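Local coordinates for protein SSD1 (Saccharomyces cerevisiae S288C, PDB 7AM1) that binds mRNA, including 5' and 3' untranslated regions, and represses translation as a non-enzymatic member of the RNase II family, at residues 10-16 against 210-214; 466-470 against 676-681; 525-531 against 628-634; 728-733 against 818-822; 750-754 against 848-852. All coordinates share one frame. Numbering follows the deposited sequence.

Contact 1: residues 10-16 against 210-214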
# COMPACT_ATOMS: atom_id res chain seq x y z
N TYR A 10 -19.12 11.82 25.31
CA TYR A 10 -19.04 12.60 24.08
C TYR A 10 -19.99 13.80 24.13
O TYR A 10 -21.07 13.75 24.73
CB TYR A 10 -19.38 11.74 22.87
CG TYR A 10 -18.42 10.62 22.57
CD1 TYR A 10 -17.05 10.82 22.62
CD2 TYR A 10 -18.89 9.36 22.21
CE1 TYR A 10 -16.17 9.79 22.33
CE2 TYR A 10 -18.02 8.33 21.93
CZ TYR A 10 -16.66 8.54 21.99
OH TYR A 10 -15.80 7.51 21.70
N LEU A 11 -19.59 14.87 23.46
CA LEU A 11 -20.48 16.01 23.26
C LEU A 11 -21.64 15.60 22.35
O LEU A 11 -21.46 14.80 21.43
CB LEU A 11 -19.72 17.16 22.61
CG LEU A 11 -18.76 17.99 23.46
CD1 LEU A 11 -18.13 19.08 22.60
CD2 LEU A 11 -19.47 18.60 24.66
N PRO A 12 -22.84 16.13 22.58
CA PRO A 12 -23.94 15.87 21.64
C PRO A 12 -23.59 16.33 20.24
O PRO A 12 -22.92 17.35 20.05
CB PRO A 12 -25.11 16.67 22.23
CG PRO A 12 -24.79 16.80 23.68
CD PRO A 12 -23.29 16.91 23.75
N GLN A 13 -24.05 15.56 19.25
CA GLN A 13 -23.76 15.90 17.86
C GLN A 13 -24.22 17.31 17.52
O GLN A 13 -23.52 18.05 16.81
CB GLN A 13 -24.44 14.89 16.93
CG GLN A 13 -23.98 13.44 17.11
CD GLN A 13 -22.57 13.19 16.61
OE1 GLN A 13 -22.10 13.84 15.68
NE2 GLN A 13 -21.88 12.24 17.24
N ALA A 14 -25.38 17.72 18.03
CA ALA A 14 -25.97 19.00 17.64
C ALA A 14 -25.02 20.17 17.86
O ALA A 14 -25.02 21.12 17.07
CB ALA A 14 -27.27 19.23 18.43
N ASN A 15 -24.20 20.11 18.91
CA ASN A 15 -23.34 21.24 19.25
C ASN A 15 -22.12 21.39 18.34
O ASN A 15 -21.58 22.50 18.23
CB ASN A 15 -22.86 21.10 20.70
N ILE A 16 -21.68 20.32 17.68
CA ILE A 16 -20.38 20.32 17.02
C ILE A 16 -20.38 21.22 15.79
O ILE A 16 -19.42 21.99 15.61
CB ILE A 16 -19.95 18.89 16.65
CG1 ILE A 16 -19.40 18.14 17.87
CG2 ILE A 16 -18.92 18.91 15.53
CD1 ILE A 16 -20.44 17.51 18.73
N VAL A 210 -13.45 14.69 21.64
CA VAL A 210 -14.68 15.01 22.37
C VAL A 210 -15.91 14.40 21.73
O VAL A 210 -17.00 14.46 22.34
CB VAL A 210 -14.86 16.54 22.51
CG1 VAL A 210 -13.68 17.14 23.27
CG2 VAL A 210 -15.03 17.21 21.15
N ALA A 211 -15.80 13.81 20.55
CA ALA A 211 -16.93 13.17 19.91
C ALA A 211 -16.43 12.38 18.71
O ALA A 211 -15.42 12.74 18.10
CB ALA A 211 -18.00 14.19 19.48
N VAL A 212 -17.15 11.32 18.37
CA VAL A 212 -16.94 10.59 17.13
C VAL A 212 -17.98 11.10 16.14
O VAL A 212 -19.19 10.96 16.37
CB VAL A 212 -17.05 9.07 17.32
CG1 VAL A 212 -16.93 8.37 15.96
CG2 VAL A 212 -15.99 8.57 18.29
N LEU A 213 -17.52 11.69 15.04
CA LEU A 213 -18.44 12.26 14.06
C LEU A 213 -18.90 11.23 13.04
O LEU A 213 -20.07 11.26 12.63
CB LEU A 213 -17.78 13.45 13.36
CG LEU A 213 -17.27 14.56 14.29
CD1 LEU A 213 -16.55 15.65 13.51
CD2 LEU A 213 -18.41 15.15 15.13
N ASP A 214 -18.03 10.32 12.62
CA ASP A 214 -18.42 9.32 11.65
C ASP A 214 -17.51 8.11 11.76
O ASP A 214 -16.34 8.22 12.11
CB ASP A 214 -18.38 9.90 10.23
CG ASP A 214 -19.32 9.18 9.28
OD1 ASP A 214 -20.07 8.28 9.72
OD2 ASP A 214 -19.33 9.53 8.08
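Val-210 meets the N-terminal arm first. Its carbonyl O accepts a hydrogen bond from Leu-11 N (2.9 Å, nearly straight at 164°), and the same O lies 3.3 Å from Tyr-10 CA in a CA-H...O contact. Beside this bond, Val-210 CG2 touches Leu-11 CD1 at 3.9 Å. Ala-211 passes close to the tyrosine ring, its CA 3.6 Å from Tyr-10 CD1. Val-210 and Ala-211 both face Ala-70, a classic beta bulge. The strand, 206-214, belongs to a closed five-stranded barrel of order 1-2-3-5-4, the OB-fold topology expected of an N-terminal cold-shock domain in this family; the arm drapes over it on its way into helix 15-22. Val-212 comes next: its N sits over one face of the Tyr-10 ring and its CG2 lies 3.6 Å from Tyr-10 OH, a hydroxyl that hydrogen-bonds to Asn-61 O. Val-212 O accepts a hydrogen bond from Gln-13 NE2 (3.1 Å), because the folded m,m side chain bends back to the strand. Leu-213 ends the run of contacts, its CD2 3.8 Å from Ile-16 CG2. Together with Asp-214 it faces Leu-68, forming a second classic bulge.

Contact 2: residues 466-470 against 676-681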
# COMPACT_ATOMS: atom_id res chain seq x y z
N TRP A 466 -11.69 15.40 -27.61
CA TRP A 466 -13.08 14.99 -27.71
C TRP A 466 -13.37 13.94 -26.64
O TRP A 466 -12.57 13.03 -26.42
CB TRP A 466 -13.39 14.41 -29.09
CG TRP A 466 -14.82 13.98 -29.26
CD1 TRP A 466 -15.87 14.76 -29.68
CD2 TRP A 466 -15.36 12.68 -29.01
NE1 TRP A 466 -17.02 14.02 -29.71
CE2 TRP A 466 -16.74 12.74 -29.30
CE3 TRP A 466 -14.82 11.47 -28.58
CZ2 TRP A 466 -17.58 11.63 -29.17
CZ3 TRP A 466 -15.65 10.37 -28.44
CH2 TRP A 466 -17.02 10.46 -28.74
N VAL A 467 -14.51 14.08 -25.98
CA VAL A 467 -14.96 13.15 -24.95
C VAL A 467 -16.42 12.82 -25.22
O VAL A 467 -17.24 13.73 -25.37
CB VAL A 467 -14.79 13.74 -23.54
CG1 VAL A 467 -15.26 12.75 -22.50
CG2 VAL A 467 -13.34 14.15 -23.30
N GLY A 468 -16.74 11.53 -25.27
CA GLY A 468 -18.12 11.16 -25.55
C GLY A 468 -18.31 9.66 -25.52
O GLY A 468 -17.38 8.89 -25.28
N GLU A 469 -19.56 9.26 -25.76
CA GLU A 469 -19.92 7.86 -25.87
C GLU A 469 -19.54 7.32 -27.25
O GLU A 469 -19.61 8.04 -28.25
CB GLU A 469 -21.41 7.67 -25.62
CG GLU A 469 -21.84 8.08 -24.21
CD GLU A 469 -23.34 8.07 -24.02
OE1 GLU A 469 -23.80 7.70 -22.91
OE2 GLU A 469 -24.06 8.41 -24.98
N SER A 470 -19.12 6.06 -27.29
CA SER A 470 -18.55 5.50 -28.50
C SER A 470 -18.84 4.00 -28.57
O SER A 470 -19.42 3.41 -27.65
CB SER A 470 -17.04 5.74 -28.56
OG SER A 470 -16.40 5.20 -27.42
N LEU A 676 -20.17 11.83 -16.07
CA LEU A 676 -19.71 12.25 -17.39
C LEU A 676 -20.84 12.17 -18.41
O LEU A 676 -21.00 13.07 -19.24
CB LEU A 676 -18.53 11.39 -17.84
CG LEU A 676 -17.97 11.73 -19.23
CD1 LEU A 676 -17.47 13.16 -19.28
CD2 LEU A 676 -16.88 10.75 -19.63
N LYS A 677 -21.64 11.10 -18.36
CA LYS A 677 -22.74 10.97 -19.31
C LYS A 677 -23.74 12.11 -19.16
O LYS A 677 -24.25 12.63 -20.16
CB LYS A 677 -23.43 9.62 -19.12
CG LYS A 677 -22.56 8.44 -19.49
CD LYS A 677 -23.40 7.18 -19.57
CE LYS A 677 -22.53 5.96 -19.61
NZ LYS A 677 -23.35 4.73 -19.46
N ALA A 678 -24.05 12.50 -17.92
CA ALA A 678 -24.90 13.67 -17.70
C ALA A 678 -24.32 14.90 -18.38
O ALA A 678 -25.03 15.64 -19.07
CB ALA A 678 -25.09 13.92 -16.21
N VAL A 679 -23.02 15.13 -18.20
CA VAL A 679 -22.36 16.26 -18.87
C VAL A 679 -22.45 16.10 -20.38
O VAL A 679 -22.77 17.05 -21.10
CB VAL A 679 -20.91 16.38 -18.39
CG1 VAL A 679 -20.13 17.34 -19.26
CG2 VAL A 679 -20.88 16.85 -16.95
N ILE A 680 -22.15 14.90 -20.88
CA ILE A 680 -22.20 14.65 -22.32
C ILE A 680 -23.57 15.00 -22.87
O ILE A 680 -23.70 15.78 -23.82
CB ILE A 680 -21.83 13.19 -22.62
CG1 ILE A 680 -20.32 12.97 -22.45
CG2 ILE A 680 -22.30 12.79 -24.02
CD1 ILE A 680 -19.92 11.50 -22.43
N HIS A 681 -24.61 14.40 -22.30
CA HIS A 681 -25.98 14.59 -22.77
C HIS A 681 -26.64 15.83 -22.18
O HIS A 681 -27.81 16.08 -22.47
CB HIS A 681 -26.82 13.36 -22.44
CG HIS A 681 -26.35 12.11 -23.12
ND1 HIS A 681 -26.22 12.01 -24.49
CD2 HIS A 681 -25.98 10.91 -22.62
CE1 HIS A 681 -25.79 10.81 -24.80
NE2 HIS A 681 -25.63 10.12 -23.69
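Ile-680 reaches from helix 668-681 onto the backbone of Gly-468, placing its CD1 3.6 Å from Gly-468 CA. The CA atoms of these two residues are 6.3 Å apart, the closest pair of CA atoms across the segments. A beta-carbon on Gly-468 would point away from the helix and run into Trp-466 CZ2, so glycine suits the opposite face of the strand, where the indole lies. Its two neighbours direct their CA-to-CB bonds at the helix. Val-467 packs its CG1 against Leu-676 CD2 at 3.9 Å, and is also touched by Thr-559 and Lys-563 of helix 544-568. Glu-469, extended in m,t, carries its carboxylate past Ile-680 to the far end of the segment, where His-681 NE2 gives OE2 a weak hydrogen bond (2.7 Å, but only 121° at the hydrogen). The aliphatic part of Lys-677 lies beside the same group, with CD 3.4 Å from Glu-469 OE1. Its ammonium is used elsewhere: Lys-677 NZ forms a salt bridge with Asp-398 and stands 4.6 Å from Glu-469 OE1, too far for one there. The strand and helix segments cross at -102°, with axes 8.7 Å apart. The helix thus packs on the face of the sheet nearly at right angles to this strand, with an apolar centre and a polar margin, and joins the mixed sheet of the RNB domain to its helical part.

Contact 3: residues 525-531 against 628-634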
# COMPACT_ATOMS: atom_id res chain seq x y z
N LEU A 525 5.02 5.68 -5.27
CA LEU A 525 4.08 6.79 -5.39
C LEU A 525 2.83 6.37 -6.16
O LEU A 525 1.72 6.79 -5.82
CB LEU A 525 4.75 7.99 -6.06
CG LEU A 525 5.96 8.60 -5.35
CD1 LEU A 525 6.18 10.04 -5.83
CD2 LEU A 525 5.84 8.56 -3.83
N GLU A 526 2.98 5.53 -7.19
CA GLU A 526 1.80 5.01 -7.87
C GLU A 526 0.84 4.34 -6.89
O GLU A 526 -0.38 4.53 -6.97
CB GLU A 526 2.21 4.03 -8.98
CG GLU A 526 1.13 3.04 -9.44
CD GLU A 526 -0.06 3.69 -10.14
OE1 GLU A 526 -0.01 4.90 -10.45
OE2 GLU A 526 -1.05 2.97 -10.38
N SER A 527 1.38 3.58 -5.93
CA SER A 527 0.54 2.83 -5.00
C SER A 527 -0.18 3.74 -4.02
O SER A 527 -1.11 3.29 -3.35
CB SER A 527 1.36 1.77 -4.24
OG SER A 527 2.12 2.33 -3.19
N LEU A 528 0.23 5.01 -3.90
CA LEU A 528 -0.57 5.97 -3.16
C LEU A 528 -1.90 6.25 -3.86
O LEU A 528 -2.85 6.67 -3.20
CB LEU A 528 0.19 7.28 -2.98
CG LEU A 528 1.40 7.24 -2.04
CD1 LEU A 528 2.21 8.53 -2.18
CD2 LEU A 528 0.96 7.03 -0.59
N ASP A 529 -1.99 6.04 -5.17
CA ASP A 529 -3.24 6.33 -5.87
C ASP A 529 -4.06 5.09 -6.19
O ASP A 529 -5.29 5.15 -6.16
CB ASP A 529 -2.99 7.08 -7.17
CG ASP A 529 -4.28 7.57 -7.80
OD1 ASP A 529 -4.92 8.46 -7.19
OD2 ASP A 529 -4.67 7.05 -8.86
N ASP A 530 -3.42 3.96 -6.47
CA ASP A 530 -4.13 2.82 -7.03
C ASP A 530 -3.40 1.55 -6.64
O ASP A 530 -2.27 1.58 -6.13
CB ASP A 530 -4.25 2.98 -8.55
CG ASP A 530 -5.41 2.22 -9.15
OD1 ASP A 530 -6.25 1.69 -8.40
OD2 ASP A 530 -5.47 2.15 -10.40
N GLU A 531 -4.05 0.41 -6.88
CA GLU A 531 -3.44 -0.89 -6.64
C GLU A 531 -3.09 -1.56 -7.96
O GLU A 531 -3.71 -1.29 -9.00
CB GLU A 531 -4.37 -1.80 -5.84
CG GLU A 531 -4.86 -1.21 -4.53
CD GLU A 531 -6.06 -0.30 -4.70
OE1 GLU A 531 -5.95 0.90 -4.36
OE2 GLU A 531 -7.12 -0.77 -5.18
N PHE A 628 7.78 8.12 0.37
CA PHE A 628 6.51 7.41 0.44
C PHE A 628 5.95 7.40 1.86
O PHE A 628 4.73 7.47 2.04
CB PHE A 628 6.73 5.99 -0.08
CG PHE A 628 5.56 5.07 0.08
CD1 PHE A 628 4.47 5.17 -0.76
CD2 PHE A 628 5.57 4.09 1.05
CE1 PHE A 628 3.39 4.31 -0.61
CE2 PHE A 628 4.50 3.23 1.20
CZ PHE A 628 3.41 3.35 0.37
N LYS A 629 6.83 7.37 2.87
CA LYS A 629 6.38 7.29 4.25
C LYS A 629 5.74 8.58 4.75
O LYS A 629 5.02 8.54 5.74
CB LYS A 629 7.55 7.00 5.18
CG LYS A 629 8.22 5.69 5.01
CD LYS A 629 9.32 5.58 6.04
CE LYS A 629 10.12 4.32 5.87
NZ LYS A 629 10.81 4.01 7.13
N THR A 630 5.99 9.70 4.08
CA THR A 630 5.48 10.97 4.57
C THR A 630 4.06 11.26 4.11
O THR A 630 3.50 12.29 4.50
CB THR A 630 6.40 12.11 4.12
OG1 THR A 630 6.30 12.27 2.70
CG2 THR A 630 7.84 11.82 4.50
N MET A 631 3.46 10.37 3.32
CA MET A 631 2.20 10.71 2.67
C MET A 631 1.13 9.65 2.88
O MET A 631 1.41 8.45 2.81
CB MET A 631 2.42 10.89 1.17
CG MET A 631 2.93 12.25 0.81
SD MET A 631 3.04 12.46 -0.97
CE MET A 631 4.42 11.38 -1.34
N PRO A 632 -0.10 10.07 3.13
CA PRO A 632 -1.22 9.13 3.09
C PRO A 632 -1.64 8.89 1.65
O PRO A 632 -1.26 9.63 0.73
CB PRO A 632 -2.31 9.86 3.88
CG PRO A 632 -2.08 11.30 3.53
CD PRO A 632 -0.57 11.45 3.39
N ARG A 633 -2.44 7.86 1.46
CA ARG A 633 -3.00 7.58 0.15
C ARG A 633 -3.94 8.68 -0.30
O ARG A 633 -4.41 9.51 0.50
CB ARG A 633 -3.75 6.25 0.16
CG ARG A 633 -2.86 5.06 0.44
CD ARG A 633 -3.60 3.83 0.04
NE ARG A 633 -3.30 3.44 -1.33
CZ ARG A 633 -4.15 2.82 -2.14
NH1 ARG A 633 -5.39 2.54 -1.75
NH2 ARG A 633 -3.76 2.48 -3.36
N ALA A 634 -4.21 8.70 -1.60
CA ALA A 634 -5.16 9.63 -2.19
C ALA A 634 -6.57 9.36 -1.66
O ALA A 634 -6.86 8.31 -1.08
CB ALA A 634 -5.13 9.53 -3.71
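Inside the RNB domain, the end of helix 523-529 is met by the last turn of helix 617-629 and the chain that leaves it, and the fit depends on the rotamers of Leu-528, Phe-628, Met-631 and Arg-633. Leu-528 has its CA-to-CB bond turned away, yet the m,t conformation swings its methyls back: CD2 lies 3.6 Å from Phe-628 CE1 and CD1 is 3.7 Å from Met-631 CE. Phe-628, with chi1 at t, brings CE1 of its ring up to both Leu-528 CD2 and Ser-527 OG, the latter at 3.5 Å. Met-631 runs out in m,t,m, so that its terminal CE also touches Leu-525 CD2 at 4.0 Å. Arg-633 does the polar work. Starting m,t and then bending at chi3 near 93°, it turns its guanidinium edge to the helix end, where Ser-527 O accepts from both NH2 (2.8 Å) and NE (3.0 Å). Glu-531, folded back in m,p, supplies a salt bridge, with OE1 2.9 Å from Arg-633 NH2 and 3.1 Å from NH1. Both charges have further partners: Arg-633 NH1 pairs with Asp-704, and Glu-531 OE2 with Lys-703, both on helix 689-725. The two segments therefore share a charge network with this long helix. Backbone joins backbone just beyond, where Ala-634 N donates to Leu-528 O at 2.9 Å and 174°.

Contact 4: residues 728-733 against 818-822; sequences TTGQLL and ANIEL
This is a buried contact between a helix and the turn that leads into a strand, in the C-terminal domain: a glutamate of helix 814-827 grips the backbone where strand 732-741 begins. Thr-728 (phi/psi -94/-25) and Thr-729 (-98/-13) lead to Gly-730 in the left-handed region (67/15); Gln-731 (-178/160) then opens the chain into extended Leu-732 (-114/158) and Leu-733 (-125/124). Thr-729 OG1 closes the turn on Gln-731 O at 2.6 Å. Residues 818-822 are regular helix, with Leu-822 N bonded to Ala-818 O at 3.0 Å. Set the Leu-733 and Ala-818 CA atoms 6.7 Å apart and those of Thr-729 and Ile-820 9.0 Å apart. Glu-821 is m,t with chi3 near 0°; its OE2 accepts from Leu-733 N at 2.9 Å and 176°, and lies 3.6 Å from Leu-732 CA. Its OE1 comes to 2.5 Å from Leu-733 O, a separation suggestive of a protonated acid. Apolar contacts accompany the carboxyl: Leu-733 (t,p) puts CD2 4.1 Å from Ala-818 CB, while Thr-729 CG2 meets Ile-820 CG2 at 4.3 Å. Strand 732-741 is central in a five-stranded antiparallel sheet of order 3-2-1-4-5, consistent with the S1-like OB fold that ends RNase II family proteins, with helix 814-827, from the long connection between strands 755-760 and 888-896, packed against the start of strand 732-741.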
# COMPACT_ATOMS: atom_id res chain seq x y z
N THR A 728 17.11 -25.06 4.00
CA THR A 728 18.10 -25.84 4.74
C THR A 728 18.90 -25.01 5.73
O THR A 728 19.46 -25.57 6.68
CB THR A 728 19.08 -26.53 3.78
OG1 THR A 728 19.82 -25.54 3.04
CG2 THR A 728 18.34 -27.43 2.80
N THR A 729 19.02 -23.71 5.50
CA THR A 729 19.79 -22.82 6.35
C THR A 729 18.93 -22.05 7.35
O THR A 729 19.49 -21.45 8.28
CB THR A 729 20.57 -21.83 5.49
OG1 THR A 729 19.66 -21.15 4.62
CG2 THR A 729 21.63 -22.56 4.66
N GLY A 730 17.61 -22.04 7.18
CA GLY A 730 16.72 -21.28 8.02
C GLY A 730 16.86 -19.78 7.89
O GLY A 730 16.35 -19.05 8.75
N GLN A 731 17.53 -19.30 6.85
CA GLN A 731 17.76 -17.87 6.68
C GLN A 731 18.50 -17.65 5.37
O GLN A 731 19.10 -18.58 4.81
CB GLN A 731 18.55 -17.27 7.85
CG GLN A 731 20.00 -17.67 7.85
CD GLN A 731 20.54 -17.94 9.23
OE1 GLN A 731 21.17 -18.97 9.48
NE2 GLN A 731 20.29 -17.02 10.16
N LEU A 732 18.43 -16.42 4.88
CA LEU A 732 19.16 -16.00 3.69
C LEU A 732 20.20 -14.96 4.10
O LEU A 732 20.11 -14.35 5.17
CB LEU A 732 18.23 -15.40 2.63
CG LEU A 732 17.08 -16.27 2.15
CD1 LEU A 732 16.21 -15.48 1.18
CD2 LEU A 732 17.58 -17.55 1.50
N LEU A 733 21.21 -14.82 3.26
CA LEU A 733 22.25 -13.81 3.43
C LEU A 733 22.30 -13.00 2.15
O LEU A 733 22.45 -13.57 1.06
CB LEU A 733 23.60 -14.46 3.73
CG LEU A 733 24.80 -13.55 3.99
CD1 LEU A 733 24.55 -12.67 5.21
CD2 LEU A 733 26.08 -14.37 4.17
N ALA A 818 26.46 -18.65 3.12
CA ALA A 818 27.28 -18.00 2.10
C ALA A 818 27.70 -18.99 1.03
O ALA A 818 27.61 -18.71 -0.17
CB ALA A 818 28.50 -17.36 2.76
N ASN A 819 28.17 -20.17 1.45
CA ASN A 819 28.62 -21.18 0.50
C ASN A 819 27.52 -21.58 -0.48
O ASN A 819 27.71 -21.53 -1.70
CB ASN A 819 29.12 -22.41 1.25
CG ASN A 819 30.51 -22.21 1.83
OD1 ASN A 819 31.29 -21.40 1.33
ND2 ASN A 819 30.81 -22.94 2.90
N ILE A 820 26.36 -21.97 0.05
CA ILE A 820 25.30 -22.46 -0.82
C ILE A 820 24.87 -21.38 -1.81
O ILE A 820 24.68 -21.66 -3.00
CB ILE A 820 24.10 -22.97 0.01
CG1 ILE A 820 23.02 -23.51 -0.93
CG2 ILE A 820 23.54 -21.88 0.89
CD1 ILE A 820 22.28 -24.72 -0.38
N GLU A 821 24.73 -20.14 -1.34
CA GLU A 821 24.27 -19.07 -2.22
C GLU A 821 25.28 -18.77 -3.31
O GLU A 821 24.92 -18.66 -4.49
CB GLU A 821 24.00 -17.81 -1.39
CG GLU A 821 22.76 -17.90 -0.54
CD GLU A 821 22.54 -16.64 0.28
OE1 GLU A 821 23.39 -15.73 0.19
OE2 GLU A 821 21.51 -16.57 0.98
N LEU A 822 26.56 -18.62 -2.95
CA LEU A 822 27.57 -18.25 -3.93
C LEU A 822 27.85 -19.38 -4.91
O LEU A 822 28.08 -19.13 -6.10
CB LEU A 822 28.85 -17.83 -3.21
CG LEU A 822 28.86 -16.40 -2.67
CD1 LEU A 822 30.09 -16.15 -1.82
CD2 LEU A 822 28.81 -15.39 -3.81

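Contact 5: residues 750-754 against 848-852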
# COMPACT_ATOMS: atom_id res chain seq x y z
N ILE A 750 16.15 -3.69 0.89
CA ILE A 750 16.65 -4.71 -0.02
C ILE A 750 15.81 -4.57 -1.29
O ILE A 750 14.70 -5.11 -1.35
CB ILE A 750 16.53 -6.11 0.61
CG1 ILE A 750 17.06 -6.08 2.05
CG2 ILE A 750 17.31 -7.13 -0.22
CD1 ILE A 750 16.81 -7.34 2.85
N PRO A 751 16.28 -3.82 -2.29
CA PRO A 751 15.42 -3.57 -3.47
C PRO A 751 15.00 -4.84 -4.18
O PRO A 751 13.94 -4.86 -4.81
CB PRO A 751 16.30 -2.69 -4.36
CG PRO A 751 17.28 -2.05 -3.44
CD PRO A 751 17.54 -3.07 -2.36
N GLU A 752 15.80 -5.91 -4.09
CA GLU A 752 15.45 -7.15 -4.77
C GLU A 752 14.22 -7.81 -4.17
O GLU A 752 13.57 -8.61 -4.84
CB GLU A 752 16.63 -8.12 -4.72
CG GLU A 752 17.82 -7.68 -5.56
CD GLU A 752 18.68 -6.62 -4.87
OE1 GLU A 752 18.45 -6.35 -3.67
OE2 GLU A 752 19.57 -6.07 -5.54
N PHE A 753 13.90 -7.49 -2.91
CA PHE A 753 12.72 -8.02 -2.26
C PHE A 753 11.64 -6.96 -2.06
O PHE A 753 10.49 -7.32 -1.76
CB PHE A 753 13.09 -8.62 -0.90
CG PHE A 753 13.89 -9.89 -1.00
CD1 PHE A 753 15.21 -9.87 -1.40
CD2 PHE A 753 13.32 -11.12 -0.70
CE1 PHE A 753 15.95 -11.03 -1.49
CE2 PHE A 753 14.05 -12.29 -0.79
CZ PHE A 753 15.37 -12.24 -1.19
N GLY A 754 11.97 -5.68 -2.20
CA GLY A 754 11.02 -4.62 -1.91
C GLY A 754 10.61 -4.56 -0.46
O GLY A 754 9.43 -4.38 -0.15
N PRO A 848 12.59 -13.86 -6.06
CA PRO A 848 13.52 -12.77 -5.75
C PRO A 848 14.96 -13.19 -6.00
O PRO A 848 15.35 -14.34 -5.81
CB PRO A 848 13.26 -12.50 -4.26
CG PRO A 848 11.91 -13.06 -3.99
CD PRO A 848 11.78 -14.25 -4.89
N ASN A 849 15.77 -12.22 -6.44
CA ASN A 849 17.19 -12.41 -6.65
C ASN A 849 17.97 -11.90 -5.45
O ASN A 849 17.64 -10.86 -4.88
CB ASN A 849 17.66 -11.68 -7.91
CG ASN A 849 17.07 -12.26 -9.17
OD1 ASN A 849 16.87 -13.47 -9.27
ND2 ASN A 849 16.77 -11.40 -10.13
N LEU A 850 19.00 -12.65 -5.05
CA LEU A 850 19.88 -12.18 -4.00
C LEU A 850 20.87 -11.17 -4.56
O LEU A 850 21.24 -11.21 -5.74
CB LEU A 850 20.64 -13.35 -3.37
CG LEU A 850 19.79 -14.41 -2.67
CD1 LEU A 850 20.67 -15.51 -2.11
CD2 LEU A 850 18.98 -13.78 -1.57
N ARG A 851 21.30 -10.24 -3.70
CA ARG A 851 22.39 -9.33 -4.02
C ARG A 851 23.65 -9.88 -3.35
O ARG A 851 23.79 -9.85 -2.13
CB ARG A 851 22.09 -7.90 -3.56
CG ARG A 851 23.23 -6.90 -3.82
CD ARG A 851 23.20 -6.34 -5.23
NE ARG A 851 22.01 -5.51 -5.43
CZ ARG A 851 21.98 -4.19 -5.30
NH1 ARG A 851 23.07 -3.50 -4.99
NH2 ARG A 851 20.84 -3.54 -5.50
N LEU A 852 24.55 -10.41 -4.16
CA LEU A 852 25.76 -11.05 -3.66
C LEU A 852 26.97 -10.16 -3.91
O LEU A 852 26.97 -9.35 -4.83
CB LEU A 852 25.96 -12.40 -4.34
CG LEU A 852 24.76 -13.35 -4.20
CD1 LEU A 852 24.99 -14.65 -4.94
CD2 LEU A 852 24.45 -13.63 -2.73
O HOH W 1 14.62 -9.73 -7.26
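Residues 750-754 form a tight connection between strands 745-750 and 755-760: Pro-751 and Glu-752 take the central positions of a type I turn, closed by Phe-753 N to Ile-750 O at 3.0 Å, and Gly-754 leaves it with positive phi (64/42). Facing it, 848-852 runs extended without being part of a sheet. The chains pass in opposite senses, with CA atoms 5.9 Å apart at both Glu-752/Asn-849 and Phe-753/Pro-848. A water bridges the backbones, donating to Glu-752 O and accepting from Asn-849 N, each at 2.9 Å. Pro-848 lies over the face of the Phe-753 ring, its CB 3.7 Å from the centroid in a CH-pi contact, and Leu-850 CD2 meets the ring edge, 3.9 Å from CZ. Both Phe-753 and Pro-848 also touch Leu-718 of helix 689-725. At the other end, Glu-752 (m,p) directs OE2 to the guanidinium edge of Arg-851, 2.5 Å from NE and 2.8 Å from NH2. Arg-851 NH2 has a second acid, Asp-618, and the backbone of Arg-851 hydrogen-bonds to that of Met-735. Asn-849 O, only 2.9 Å from Glu-752 CB, finds no polar partner. The contact thus divides into an apolar end against the long helix and a charged end, where one arginine, paired with Glu-752 and Asp-618, links the C-terminal domain to helix 617-629.

In the fold
From the N terminus, contact 1 closes the first loop, laying the arm before helix 15-22 on strand 206-214 of the N-terminal barrel. Well after it, contact 2 opens at strand 462-472 and closes at helix 668-681, enclosing a part of the RNB domain that is about half helix and has little strand. Contact 3 is nested within that loop, its centre about 30 Å from that of contact 2 and only about 7 Å from the centre of the chain. Contacts 4 and 5 follow but cross each other, in the order 728-733, 750-754, 818-822, 848-852. They touch, Glu-821 packing on Leu-850 and Leu-732 on Phe-753, and tie the C-terminal sheet to helix 814-827 and the loop after helix 834-842.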